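Local coordinates for endo-beta-N-acetylglucosaminidase F1 (Bacteroides thetaiotaomicron VPI-5482, PDB 6TCV), which probably hydrolyses the bond between the two core N-acetylglucosamines of high-mannose N-glycans, as an endo-beta-N-acetylglucosaminidase of a human gut Bacteroides, at residues G341-E346 with I362-K367; P406-Y411 with T434-K439. The protein carries 2 engineered substitutions. All coordinates share one frame; numbering follows the deposited sequence.

Contact 1 of 2, residues G341-E346 with I362-K367; sequences GVDAKE and IGQMTK
OD2 of Asp343 is held by two backbone amides, one from each segment. The amide of Gln364 gives it a bond of 2.9 Å from N to OD2, on the syn lone pair. Lys345 N also donates to Asp343 OD2, at 2.9 Å and nearly straight (167°), which makes an Asx turn. The two donors come from opposite faces of the carboxylate plane. Gln364 N also makes a weak bond to Asp343 OD1. This amide belongs to a type II' beta turn, Ile362 to Met365, so the Asx turn is joined to a beta turn through one carboxylate. With chi1 at -175°, CG points away from the backbone N of Asp343, which carries the carboxylate to the turn. Replacing Asp343 by an alanine removes the carboxylate and would probably leave the amides of Gln364 and Lys345 without their shared acceptor and the beta turn less firmly tied to 341-346. Next to these bonds, Ala344 CB packs on Ile362 CG1 and Met365 SD. The extended Lys345 chain runs alongside the turn, with CD 3.7 Å from Gln364 O. Its NZ bonds to Ser30 O and to a water. That water lies 2.9 Å from Lys345 NZ and donates to Gln364 O at 2.7 Å.

Contact 2 of 2, residues P406-Y411 with T434-K439; sequences PSPAKY and TIFYKK
A short 3-10 turn leading into helix 411-416 packs here on the small two-stranded antiparallel sheet of 435-436 and 445-446. The turn follows strand 400-404 of the beta/alpha (TIM-type) barrel, so the contact brings the C-terminal hairpin strand against the end of that strand-to-helix connection. It is apolar, and no hydrogen bond crosses between the segments. Pro408 and Phe436 carry most of it. The proline ring sets CB 3.7 Å from CD2 of Phe436, and its CG is 3.8 Å from the same CD2. Both proline carbons also lie 3.9 Å from Phe436 CB. The two side chains cross at about a right angle. With Phe436 CG between the backbone N and the carbonyl carbon (chi1 79°), the ring swings so that CD2 meets the proline. Tyr411 adds a second, looser touch, with CE2 4.2 Å from Phe436 CB. Within its own segment, Pro408 lies over the tyrosine: Pro408 CA is 3.5 Å above the ring plane, over its centre. The same ring meets Phe415 and Phe187 edge-to-face, so the tyrosine belongs to an aromatic cluster as well as to this contact. Its hydroxyl is hydrogen-bonded to Ser186 OG. That serine OG is also hydrogen-bonded to Ile435 O, so one side chain outside the contact links the two segments. Ile435 O itself lies at the edge of the tyrosine ring, near its plane, 4.0 Å from Tyr411 CE2.

In the fold
Contacts 1 and 2 lie on opposite sides of the chain's centre. Their centres are 37 Å apart and their nearest atoms about 21 Å apart, so they do not touch. They follow one another along the chain: contact 1 closes before contact 2 opens. Contact 1 belongs to the connections around strand 350-353, and there Lys345 bonds to Ser30 and Glu346 to Val33, near the N-terminus. Contact 2 follows strand 400-404 of the same beta/alpha (TIM-type) barrel and involves the C-terminal hairpin. The Pro408 side chain of contact 2 is about 11 Å from a mannose of the bound glycan, too far for direct contact.

Contact 1 of 2, residues G341-E346 with I362-K367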
loop_
_atom_site.group_PDB
_atom_site.type_symbol
_atom_site.label_atom_id
_atom_site.label_comp_id
_atom_site.label_asym_id
_atom_site.label_seq_id
_atom_site.Cartn_x
_atom_site.Cartn_y
_atom_site.Cartn_z
ATOM N N GLY A 341 -1.448 -10.115 -19.701
ATOM C CA GLY A 341 -0.790 -11.337 -19.312
ATOM C C GLY A 341 -0.108 -11.303 -17.967
ATOM O O GLY A 341 0.478 -12.315 -17.564
ATOM N N VAL A 342 -0.275 -10.258 -17.184
ATOM C CA VAL A 342 0.408 -10.119 -15.911
ATOM C C VAL A 342 -0.596 -10.354 -14.799
ATOM O O VAL A 342 -1.641 -9.678 -14.729
ATOM C CB VAL A 342 1.041 -8.719 -15.742
ATOM C CG1 VAL A 342 1.754 -8.608 -14.432
ATOM C CG2 VAL A 342 2.026 -8.432 -16.879
ATOM N N ASP A 343 -0.261 -11.295 -13.908
ATOM C CA ASP A 343 -1.147 -11.669 -12.815
ATOM C C ASP A 343 -1.269 -10.611 -11.759
ATOM O O ASP A 343 -0.314 -9.897 -11.440
ATOM C CB ASP A 343 -0.621 -12.939 -12.170
ATOM C CG ASP A 343 -1.536 -13.457 -11.102
ATOM O OD1 ASP A 343 -2.454 -14.183 -11.468
ATOM O OD2 ASP A 343 -1.196 -13.265 -9.895
ATOM N N ALA A 344 -2.471 -10.565 -11.172
ATOM C CA ALA A 344 -2.800 -9.583 -10.155
ATOM C C ALA A 344 -1.876 -9.557 -8.947
ATOM O O ALA A 344 -1.752 -8.503 -8.313
ATOM C CB ALA A 344 -4.229 -9.822 -9.653
ATOM N N LYS A 345 -1.207 -10.662 -8.592
ATOM C CA LYS A 345 -0.267 -10.582 -7.464
ATOM C C LYS A 345 0.803 -9.511 -7.698
ATOM O O LYS A 345 1.360 -8.948 -6.733
ATOM C CB LYS A 345 0.338 -11.908 -7.133
ATOM C CG LYS A 345 1.023 -11.959 -5.789
ATOM C CD LYS A 345 1.591 -13.351 -5.474
ATOM C CE LYS A 345 2.368 -13.324 -4.199
ATOM N NZ LYS A 345 2.904 -14.660 -3.826
ATOM N N GLU A 346 1.097 -9.210 -8.957
ATOM C CA GLU A 346 2.132 -8.242 -9.295
ATOM C C GLU A 346 1.630 -6.809 -9.163
ATOM O O GLU A 346 2.459 -5.890 -9.253
ATOM C CB GLU A 346 2.598 -8.473 -10.725
ATOM C CG GLU A 346 3.202 -9.832 -11.064
ATOM C CD GLU A 346 4.696 -9.987 -10.779
ATOM O OE1 GLU A 346 5.384 -9.002 -10.407
ATOM O OE2 GLU A 346 5.250 -11.096 -11.088
ATOM N N ILE A 362 -7.419 -13.147 -5.804
ATOM C CA ILE A 362 -7.582 -13.587 -7.188
ATOM C C ILE A 362 -6.217 -13.876 -7.805
ATOM O O ILE A 362 -5.188 -13.450 -7.309
ATOM C CB ILE A 362 -8.374 -12.568 -8.022
ATOM C CG1 ILE A 362 -7.647 -11.256 -8.120
ATOM C CG2 ILE A 362 -9.752 -12.358 -7.360
ATOM C CD1 ILE A 362 -8.349 -10.190 -8.973
ATOM N N GLY A 363 -6.212 -14.561 -8.934
ATOM C CA GLY A 363 -4.937 -14.885 -9.551
ATOM C C GLY A 363 -4.053 -15.695 -8.634
ATOM O O GLY A 363 -4.507 -16.660 -8.012
ATOM N N GLN A 364 -2.772 -15.317 -8.564
ATOM C CA GLN A 364 -1.813 -15.979 -7.688
ATOM C C GLN A 364 -1.837 -15.427 -6.273
ATOM O O GLN A 364 -1.068 -15.906 -5.432
ATOM C CB GLN A 364 -0.364 -15.846 -8.209
ATOM C CG GLN A 364 -0.051 -16.638 -9.465
ATOM C CD GLN A 364 1.400 -16.520 -9.928
ATOM O OE1 GLN A 364 2.341 -16.634 -9.141
ATOM N NE2 GLN A 364 1.579 -16.289 -11.221
ATOM N N MET A 365 -2.660 -14.400 -5.992
ATOM C CA MET A 365 -2.664 -13.845 -4.655
ATOM C C MET A 365 -3.125 -14.914 -3.673
ATOM O O MET A 365 -3.719 -15.929 -4.041
ATOM C CB MET A 365 -3.726 -12.741 -4.565
ATOM C CG MET A 365 -3.477 -11.581 -5.487
ATOM S SD MET A 365 -4.865 -10.420 -5.616
ATOM C CE MET A 365 -4.837 -9.637 -3.990
ATOM N N THR A 366 -2.781 -14.710 -2.413
ATOM C CA THR A 366 -3.262 -15.511 -1.291
ATOM C C THR A 366 -4.005 -14.609 -0.323
ATOM O O THR A 366 -4.035 -13.388 -0.465
ATOM C CB THR A 366 -2.148 -16.287 -0.580
ATOM O OG1 THR A 366 -1.427 -15.390 0.261
ATOM C CG2 THR A 366 -1.240 -17.041 -1.590
ATOM N N LYS A 367 -4.562 -15.200 0.728
ATOM C CA LYS A 367 -5.185 -14.407 1.774
ATOM C C LYS A 367 -4.190 -13.525 2.520
ATOM O O LYS A 367 -4.627 -12.627 3.242
ATOM C CB LYS A 367 -6.011 -15.295 2.697
ATOM C CG LYS A 367 -7.379 -15.656 2.079
ATOM C CD LYS A 367 -8.123 -16.653 2.962
ATOM C CE LYS A 367 -7.592 -18.058 2.745
ATOM N NZ LYS A 367 -8.248 -19.032 3.655
HETATM O O HOH W 1 1.286 -16.923 -4.672
#

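Contact 2 of 2, residues P406-Y411 with T434-K439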
loop_
_atom_site.group_PDB
_atom_site.type_symbol
_atom_site.label_atom_id
_atom_site.label_comp_id
_atom_site.label_asym_id
_atom_site.label_seq_id
_atom_site.Cartn_x
_atom_site.Cartn_y
_atom_site.Cartn_z
ATOM N N PRO A 406 -11.573 6.283 12.525
ATOM C CA PRO A 406 -11.470 6.508 13.968
ATOM C C PRO A 406 -11.428 8.003 14.243
ATOM O O PRO A 406 -10.916 8.787 13.442
ATOM C CB PRO A 406 -10.120 5.895 14.305
ATOM C CG PRO A 406 -9.316 6.164 13.103
ATOM C CD PRO A 406 -10.269 5.963 11.923
ATOM N N SER A 407 -11.915 8.435 15.402
ATOM C CA SER A 407 -11.752 9.826 15.823
ATOM C C SER A 407 -11.516 9.861 17.327
ATOM O O SER A 407 -12.043 9.012 18.067
ATOM C CB SER A 407 -12.991 10.681 15.521
ATOM O OG SER A 407 -14.127 10.153 16.177
ATOM N N PRO A 408 -10.756 10.853 17.816
ATOM C CA PRO A 408 -10.464 10.898 19.256
ATOM C C PRO A 408 -11.702 10.889 20.137
ATOM O O PRO A 408 -11.704 10.240 21.187
ATOM C CB PRO A 408 -9.643 12.195 19.378
ATOM C CG PRO A 408 -8.947 12.315 18.028
ATOM C CD PRO A 408 -9.931 11.810 17.032
ATOM N N ALA A 409 -12.784 11.564 19.725
ATOM C CA ALA A 409 -13.997 11.571 20.526
ATOM C C ALA A 409 -14.608 10.193 20.710
ATOM O O ALA A 409 -15.437 10.010 21.621
ATOM C CB ALA A 409 -15.030 12.553 19.972
ATOM N N LYS A 410 -14.297 9.262 19.812
ATOM C CA LYS A 410 -14.820 7.910 19.893
ATOM C C LYS A 410 -13.750 6.909 20.282
ATOM O O LYS A 410 -13.937 5.694 20.123
ATOM C CB LYS A 410 -15.510 7.468 18.593
ATOM C CG LYS A 410 -16.678 8.358 18.214
ATOM C CD LYS A 410 -17.433 7.833 16.997
ATOM C CE LYS A 410 -18.642 8.694 16.692
ATOM N NZ LYS A 410 -19.716 8.530 17.704
ATOM N N TYR A 411 -12.635 7.354 20.869
ATOM C CA TYR A 411 -11.573 6.411 21.206
ATOM C C TYR A 411 -12.046 5.367 22.214
ATOM O O TYR A 411 -11.539 4.247 22.184
ATOM C CB TYR A 411 -10.347 7.139 21.751
ATOM C CG TYR A 411 -9.326 7.636 20.722
ATOM C CD1 TYR A 411 -9.500 7.451 19.366
ATOM C CD2 TYR A 411 -8.160 8.238 21.146
ATOM C CE1 TYR A 411 -8.525 7.859 18.433
ATOM C CE2 TYR A 411 -7.201 8.654 20.225
ATOM C CZ TYR A 411 -7.419 8.496 18.891
ATOM O OH TYR A 411 -6.471 8.923 17.964
ATOM N N THR A 434 -2.998 7.716 25.260
ATOM C CA THR A 434 -2.648 8.839 26.115
ATOM C C THR A 434 -2.537 10.154 25.383
ATOM O O THR A 434 -2.505 11.192 26.055
ATOM C CB THR A 434 -1.322 8.577 26.831
ATOM O OG1 THR A 434 -0.346 8.433 25.820
ATOM C CG2 THR A 434 -1.361 7.366 27.727
ATOM N N ILE A 435 -2.474 10.178 24.058
ATOM C CA ILE A 435 -2.504 11.451 23.352
ATOM C C ILE A 435 -3.428 11.358 22.144
ATOM O O ILE A 435 -3.848 10.289 21.715
ATOM C CB ILE A 435 -1.115 11.986 22.930
ATOM C CG1 ILE A 435 -0.271 10.919 22.215
ATOM C CG2 ILE A 435 -0.353 12.553 24.158
ATOM C CD1 ILE A 435 -0.728 10.438 20.869
ATOM N N PHE A 436 -3.723 12.526 21.593
ATOM C CA PHE A 436 -4.477 12.668 20.356
ATOM C C PHE A 436 -4.056 13.982 19.707
ATOM O O PHE A 436 -3.385 14.817 20.322
ATOM C CB PHE A 436 -6.009 12.615 20.607
ATOM C CG PHE A 436 -6.591 13.901 21.139
ATOM C CD1 PHE A 436 -6.498 14.203 22.500
ATOM C CD2 PHE A 436 -7.199 14.823 20.285
ATOM C CE1 PHE A 436 -6.996 15.391 22.984
ATOM C CE2 PHE A 436 -7.683 16.001 20.796
ATOM C CZ PHE A 436 -7.544 16.273 22.118
ATOM N N TYR A 437 -4.468 14.151 18.462
ATOM C CA TYR A 437 -4.157 15.328 17.656
ATOM C C TYR A 437 -5.453 15.944 17.153
ATOM O O TYR A 437 -6.378 15.237 16.752
ATOM C CB TYR A 437 -3.273 14.950 16.474
ATOM C CG TYR A 437 -1.892 14.480 16.926
ATOM C CD1 TYR A 437 -1.666 13.181 17.342
ATOM C CD2 TYR A 437 -0.837 15.336 16.877
ATOM C CE1 TYR A 437 -0.404 12.758 17.720
ATOM C CE2 TYR A 437 0.447 14.915 17.259
ATOM C CZ TYR A 437 0.630 13.619 17.667
ATOM O OH TYR A 437 1.924 13.241 18.031
ATOM N N LYS A 438 -5.464 17.258 17.137
ATOM C CA LYS A 438 -6.536 18.055 16.567
ATOM C C LYS A 438 -6.313 18.283 15.084
ATOM O O LYS A 438 -5.189 18.262 14.592
ATOM C CB LYS A 438 -6.687 19.402 17.311
ATOM C CG LYS A 438 -7.029 19.263 18.791
ATOM C CD LYS A 438 -7.311 20.618 19.430
ATOM C CE LYS A 438 -7.755 20.388 20.893
ATOM N NZ LYS A 438 -8.161 21.737 21.363
ATOM N N LYS A 439 -7.388 18.546 14.358
ATOM C CA LYS A 439 -7.284 18.728 12.914
ATOM C C LYS A 439 -6.273 19.841 12.588
ATOM O O LYS A 439 -6.332 20.932 13.154
ATOM C CB LYS A 439 -8.672 19.037 12.328
ATOM C CG LYS A 439 -8.687 19.231 10.796
ATOM C CD LYS A 439 -10.079 19.495 10.252
ATOM C CE LYS A 439 -10.011 19.804 8.756
ATOM N NZ LYS A 439 -11.296 20.223 8.278
#